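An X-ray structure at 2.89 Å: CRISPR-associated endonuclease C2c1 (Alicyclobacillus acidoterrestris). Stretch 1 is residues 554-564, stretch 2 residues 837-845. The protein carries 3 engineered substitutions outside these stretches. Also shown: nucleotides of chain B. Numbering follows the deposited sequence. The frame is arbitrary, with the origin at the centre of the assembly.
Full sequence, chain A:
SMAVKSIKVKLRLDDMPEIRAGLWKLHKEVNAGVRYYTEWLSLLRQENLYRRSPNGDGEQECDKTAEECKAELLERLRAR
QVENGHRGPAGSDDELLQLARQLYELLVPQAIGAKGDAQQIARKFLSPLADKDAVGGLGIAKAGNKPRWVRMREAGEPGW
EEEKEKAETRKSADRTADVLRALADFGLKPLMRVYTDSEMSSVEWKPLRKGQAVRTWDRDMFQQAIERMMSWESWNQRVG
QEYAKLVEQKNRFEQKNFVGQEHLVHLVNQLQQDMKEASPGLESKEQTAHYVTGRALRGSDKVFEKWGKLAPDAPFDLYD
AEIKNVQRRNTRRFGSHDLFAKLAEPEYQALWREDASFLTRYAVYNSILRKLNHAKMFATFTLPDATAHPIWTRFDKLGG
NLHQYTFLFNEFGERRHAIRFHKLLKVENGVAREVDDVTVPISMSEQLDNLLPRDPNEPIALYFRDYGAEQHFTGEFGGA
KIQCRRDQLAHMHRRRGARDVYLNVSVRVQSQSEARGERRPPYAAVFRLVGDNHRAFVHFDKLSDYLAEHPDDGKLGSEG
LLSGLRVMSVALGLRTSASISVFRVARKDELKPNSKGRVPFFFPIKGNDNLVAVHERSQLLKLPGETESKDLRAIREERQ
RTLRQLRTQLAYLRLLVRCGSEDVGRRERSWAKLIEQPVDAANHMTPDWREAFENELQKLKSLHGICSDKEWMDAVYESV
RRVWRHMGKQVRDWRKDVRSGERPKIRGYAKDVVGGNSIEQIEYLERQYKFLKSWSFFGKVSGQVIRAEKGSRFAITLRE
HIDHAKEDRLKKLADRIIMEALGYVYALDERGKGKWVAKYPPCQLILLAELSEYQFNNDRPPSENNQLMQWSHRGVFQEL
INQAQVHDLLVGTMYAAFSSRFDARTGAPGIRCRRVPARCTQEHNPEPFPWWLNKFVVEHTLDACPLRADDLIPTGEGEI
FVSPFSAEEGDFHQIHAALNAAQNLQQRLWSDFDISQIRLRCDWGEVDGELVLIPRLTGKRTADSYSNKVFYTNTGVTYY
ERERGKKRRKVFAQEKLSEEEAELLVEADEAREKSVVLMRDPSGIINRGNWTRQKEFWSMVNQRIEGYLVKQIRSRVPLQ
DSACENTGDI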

# COMPACT_ATOMS: atom_id res chain seq x y z
N GLY A 554 36.43 -11.01 5.56
CA GLY A 554 35.95 -12.12 4.77
C GLY A 554 34.86 -12.95 5.40
O GLY A 554 34.43 -13.94 4.79
N LYS A 555 34.39 -12.60 6.60
CA LYS A 555 33.34 -13.39 7.23
C LYS A 555 32.03 -13.22 6.48
O LYS A 555 31.63 -12.11 6.13
N LEU A 556 31.37 -14.34 6.21
CA LEU A 556 30.19 -14.39 5.36
C LEU A 556 28.92 -14.50 6.19
O LEU A 556 28.94 -14.81 7.38
N GLY A 557 27.80 -14.24 5.52
CA GLY A 557 26.52 -14.35 6.17
C GLY A 557 26.38 -13.37 7.33
O GLY A 557 27.00 -12.31 7.36
N SER A 558 25.57 -13.77 8.31
CA SER A 558 25.29 -12.94 9.47
C SER A 558 26.52 -12.69 10.34
O SER A 558 26.45 -11.84 11.24
N GLU A 559 27.62 -13.40 10.11
CA GLU A 559 28.82 -13.22 10.92
C GLU A 559 29.70 -12.07 10.46
O GLU A 559 30.71 -11.80 11.12
N GLY A 560 29.36 -11.40 9.36
CA GLY A 560 30.21 -10.36 8.82
C GLY A 560 29.66 -8.95 8.92
O GLY A 560 30.25 -8.04 8.31
N LEU A 561 28.57 -8.73 9.65
CA LEU A 561 27.99 -7.40 9.74
C LEU A 561 28.87 -6.41 10.49
O LEU A 561 28.66 -5.20 10.38
N LEU A 562 29.85 -6.89 11.26
CA LEU A 562 30.72 -6.01 12.01
C LEU A 562 32.07 -5.82 11.34
O LEU A 562 32.99 -5.25 11.95
N SER A 563 32.21 -6.26 10.09
CA SER A 563 33.46 -6.13 9.35
C SER A 563 33.12 -5.73 7.92
O SER A 563 32.39 -6.45 7.23
N GLY A 564 33.65 -4.60 7.48
CA GLY A 564 33.32 -4.05 6.19
C GLY A 564 32.13 -3.11 6.26
O GLY A 564 31.45 -2.98 7.28
N VAL A 837 23.12 -20.93 1.31
CA VAL A 837 24.55 -20.92 1.59
C VAL A 837 24.98 -19.47 1.77
O VAL A 837 24.45 -18.57 1.12
N ALA A 838 25.94 -19.25 2.66
CA ALA A 838 26.51 -17.91 2.84
C ALA A 838 27.65 -17.75 1.85
O ALA A 838 28.75 -18.25 2.06
N LYS A 839 27.39 -17.02 0.76
CA LYS A 839 28.37 -16.84 -0.31
C LYS A 839 29.11 -15.52 -0.26
O LYS A 839 30.26 -15.45 -0.71
N TYR A 840 28.51 -14.46 0.26
CA TYR A 840 29.10 -13.14 0.20
C TYR A 840 29.11 -12.48 1.58
O TYR A 840 28.34 -12.87 2.47
N PRO A 841 29.98 -11.50 1.78
CA PRO A 841 29.86 -10.65 2.97
C PRO A 841 28.57 -9.86 2.93
O PRO A 841 28.10 -9.46 1.85
N PRO A 842 27.97 -9.60 4.08
CA PRO A 842 26.66 -8.94 4.10
C PRO A 842 26.76 -7.44 3.88
O PRO A 842 27.82 -6.83 4.00
N CYS A 843 25.61 -6.86 3.56
CA CYS A 843 25.45 -5.42 3.41
C CYS A 843 24.71 -4.89 4.63
O CYS A 843 23.68 -5.44 5.02
N GLN A 844 25.23 -3.81 5.22
CA GLN A 844 24.59 -3.25 6.40
C GLN A 844 23.40 -2.37 6.06
O GLN A 844 22.59 -2.08 6.95
N LEU A 845 23.24 -1.96 4.80
CA LEU A 845 22.16 -1.07 4.41
C LEU A 845 21.54 -1.56 3.10
O LEU A 845 22.25 -1.98 2.19

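The two stretches lie far apart in sequence but bury 515 Å² between them, both sides summed. Apolar side chains pack against each other and against backbone, and the bumps come from both sides.

Leu556 is the first bump. Its CA-to-CB bond runs sideways, and its rotamer is m, t. The side chain lies along the backbone of the other stretch. Leu556 CD1 comes within 3.2 Å of Ala838 O, and Leu556 CD2 sits 3.6 Å from Pro841 CD. The two methyls lie side by side along the backbone, CD1 near the carbonyls of Ala838 and Lys839, CD2 near Tyr840 C and Pro841. At the base of the side chain, Leu556 CB packs against Ala838 CB at 3.9 Å.

Ala838 points toward stretch 1. Its methyl fits beside the backbone of Gly557, with Ala838 CB 3.8 Å from Gly557 N. A side chain on Gly557 would be tight against that methyl, and the positive phi by itself also favours glycine. The same amide donates a weak hydrogen bond, Gly557 N to Tyr840 O, at 3.4 Å.

Pro842 is a bump from stretch 2. It points toward stretch 1, and its ring is C-gamma endo. The ring fills a hollow lined by Gly557, Gly560 and Leu561. Pro842 CG lies 3.2 Å from Gly557 O, 3.5 Å from Gly560 C and 3.7 Å from Leu561 CD2. The hollow depends on the bare Gly560. A CB there would clash with Pro842 CD and with Lys555 O.

Leu561 is m, t. It starts sideways, but its end comes nearer and abuts the CG edge of the Pro842 ring. Leu561 CD2 also lies 4.2 Å from Gln844 CG, so the leucine spans both residues.

Gln844 also leaves sideways, with its end turned nearer to stretch 1. Chi1 is m and chi2 is p. The amide reaches the turn from Gly560 to Ser563, where Gln844 NE2 donates a hydrogen bond to Leu561 O at 3.3 Å. Gly564 O is 3.2 Å from Gln844 NE2, but the angle is too poor for a hydrogen bond. Gln844 OE1 is hydrogen-bonded to a residue just outside the stretches.

Lys555, Ser558 and Leu562 point away from stretch 2. Lys839 and Tyr840 point away from stretch 1, and both approach G9 of chain B. Tyr840, chi1 m, donates a hydrogen bond from OH to G9 OP1 at 2.5 Å. This phosphate oxygen lies at the ring edge, near the ring plane. Lys839 NZ comes within 3.4 Å of G9 O4'. Stretch 2 thus packs against stretch 1 while two of its side chains reach the nucleotide.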

# COMPACT_ATOMS: atom_id res chain seq x y z
CB LYS A 555 33.19 -12.98 8.70
CG LYS A 555 34.29 -13.56 9.59
CD LYS A 555 34.09 -13.25 11.07
CE LYS A 555 34.28 -11.77 11.37
NZ LYS A 555 34.25 -11.50 12.83
CB LEU A 556 30.28 -15.57 4.39
CG LEU A 556 31.59 -15.65 3.60
CD1 LEU A 556 31.55 -16.86 2.71
CD2 LEU A 556 31.80 -14.39 2.80
CB SER A 558 24.19 -13.60 10.31
OG SER A 558 24.60 -14.88 10.76
CB GLU A 559 29.64 -14.51 10.93
CG GLU A 559 28.94 -15.68 11.57
CD GLU A 559 29.72 -16.96 11.43
OE1 GLU A 559 30.45 -17.12 10.42
OE2 GLU A 559 29.62 -17.82 12.34
CB LEU A 561 26.62 -7.47 10.40
CG LEU A 561 25.50 -8.05 9.55
CD1 LEU A 561 24.26 -8.28 10.39
CD2 LEU A 561 25.19 -7.11 8.38
CB LEU A 562 30.92 -6.54 13.43
CG LEU A 562 29.71 -6.49 14.38
CD1 LEU A 562 30.18 -6.28 15.82
CD2 LEU A 562 28.71 -5.41 13.98
CB SER A 563 34.25 -7.44 9.37
OG SER A 563 33.55 -8.47 8.70
CB VAL A 837 25.36 -21.59 0.46
CG1 VAL A 837 26.81 -21.79 0.88
CG2 VAL A 837 24.73 -22.92 0.07
CB ALA A 838 26.97 -17.71 4.28
CB LYS A 839 27.69 -16.97 -1.68
CG LYS A 839 27.66 -18.40 -2.22
CD LYS A 839 26.70 -18.56 -3.40
CE LYS A 839 27.15 -17.77 -4.63
NZ LYS A 839 26.16 -17.86 -5.75
CB TYR A 840 28.33 -12.24 -0.78
CG TYR A 840 28.10 -12.84 -2.14
CD1 TYR A 840 29.10 -12.85 -3.10
CD2 TYR A 840 26.87 -13.39 -2.48
CE1 TYR A 840 28.89 -13.40 -4.35
CE2 TYR A 840 26.65 -13.93 -3.73
CZ TYR A 840 27.66 -13.93 -4.66
OH TYR A 840 27.45 -14.48 -5.90
CB PRO A 841 31.09 -9.74 2.87
CG PRO A 841 32.06 -10.51 2.06
CD PRO A 841 31.24 -11.25 1.06
CB PRO A 842 26.14 -9.26 5.51
CG PRO A 842 27.37 -9.29 6.33
CD PRO A 842 28.46 -9.88 5.45
CB CYS A 843 24.68 -5.08 2.14
SG CYS A 843 25.31 -5.81 0.64
CB GLN A 844 25.60 -2.44 7.22
CG GLN A 844 26.72 -3.28 7.83
CD GLN A 844 27.81 -3.61 6.83
OE1 GLN A 844 27.89 -2.99 5.77
NE2 GLN A 844 28.65 -4.59 7.15
CB LEU A 845 22.65 0.37 4.25
CG LEU A 845 21.75 1.40 3.57
CD1 LEU A 845 20.45 1.57 4.33
CD2 LEU A 845 22.48 2.72 3.44
P G B 9 29.71 -14.64 -8.63
OP1 G B 9 29.64 -14.80 -7.16
OP2 G B 9 31.01 -14.72 -9.33
O5' G B 9 28.73 -15.71 -9.28
C5' G B 9 27.44 -15.96 -8.75
C4' G B 9 26.62 -16.80 -9.69
O4' G B 9 25.41 -17.27 -9.04
C3' G B 9 26.18 -16.10 -10.98
O3' G B 9 26.29 -16.99 -12.08
C2' G B 9 24.70 -15.80 -10.71
O2' G B 9 23.91 -15.69 -11.87
C1' G B 9 24.30 -17.00 -9.87
N9 G B 9 23.11 -16.77 -9.04
C8 G B 9 21.92 -17.45 -9.14
N7 G B 9 21.03 -17.03 -8.29
C5 G B 9 21.66 -16.00 -7.60
C6 G B 9 21.18 -15.18 -6.56
O6 G B 9 20.07 -15.18 -6.02
N1 G B 9 22.15 -14.27 -6.14
C2 G B 9 23.41 -14.17 -6.66
N2 G B 9 24.18 -13.22 -6.10
N3 G B 9 23.88 -14.93 -7.63
C4 G B 9 22.95 -15.82 -8.05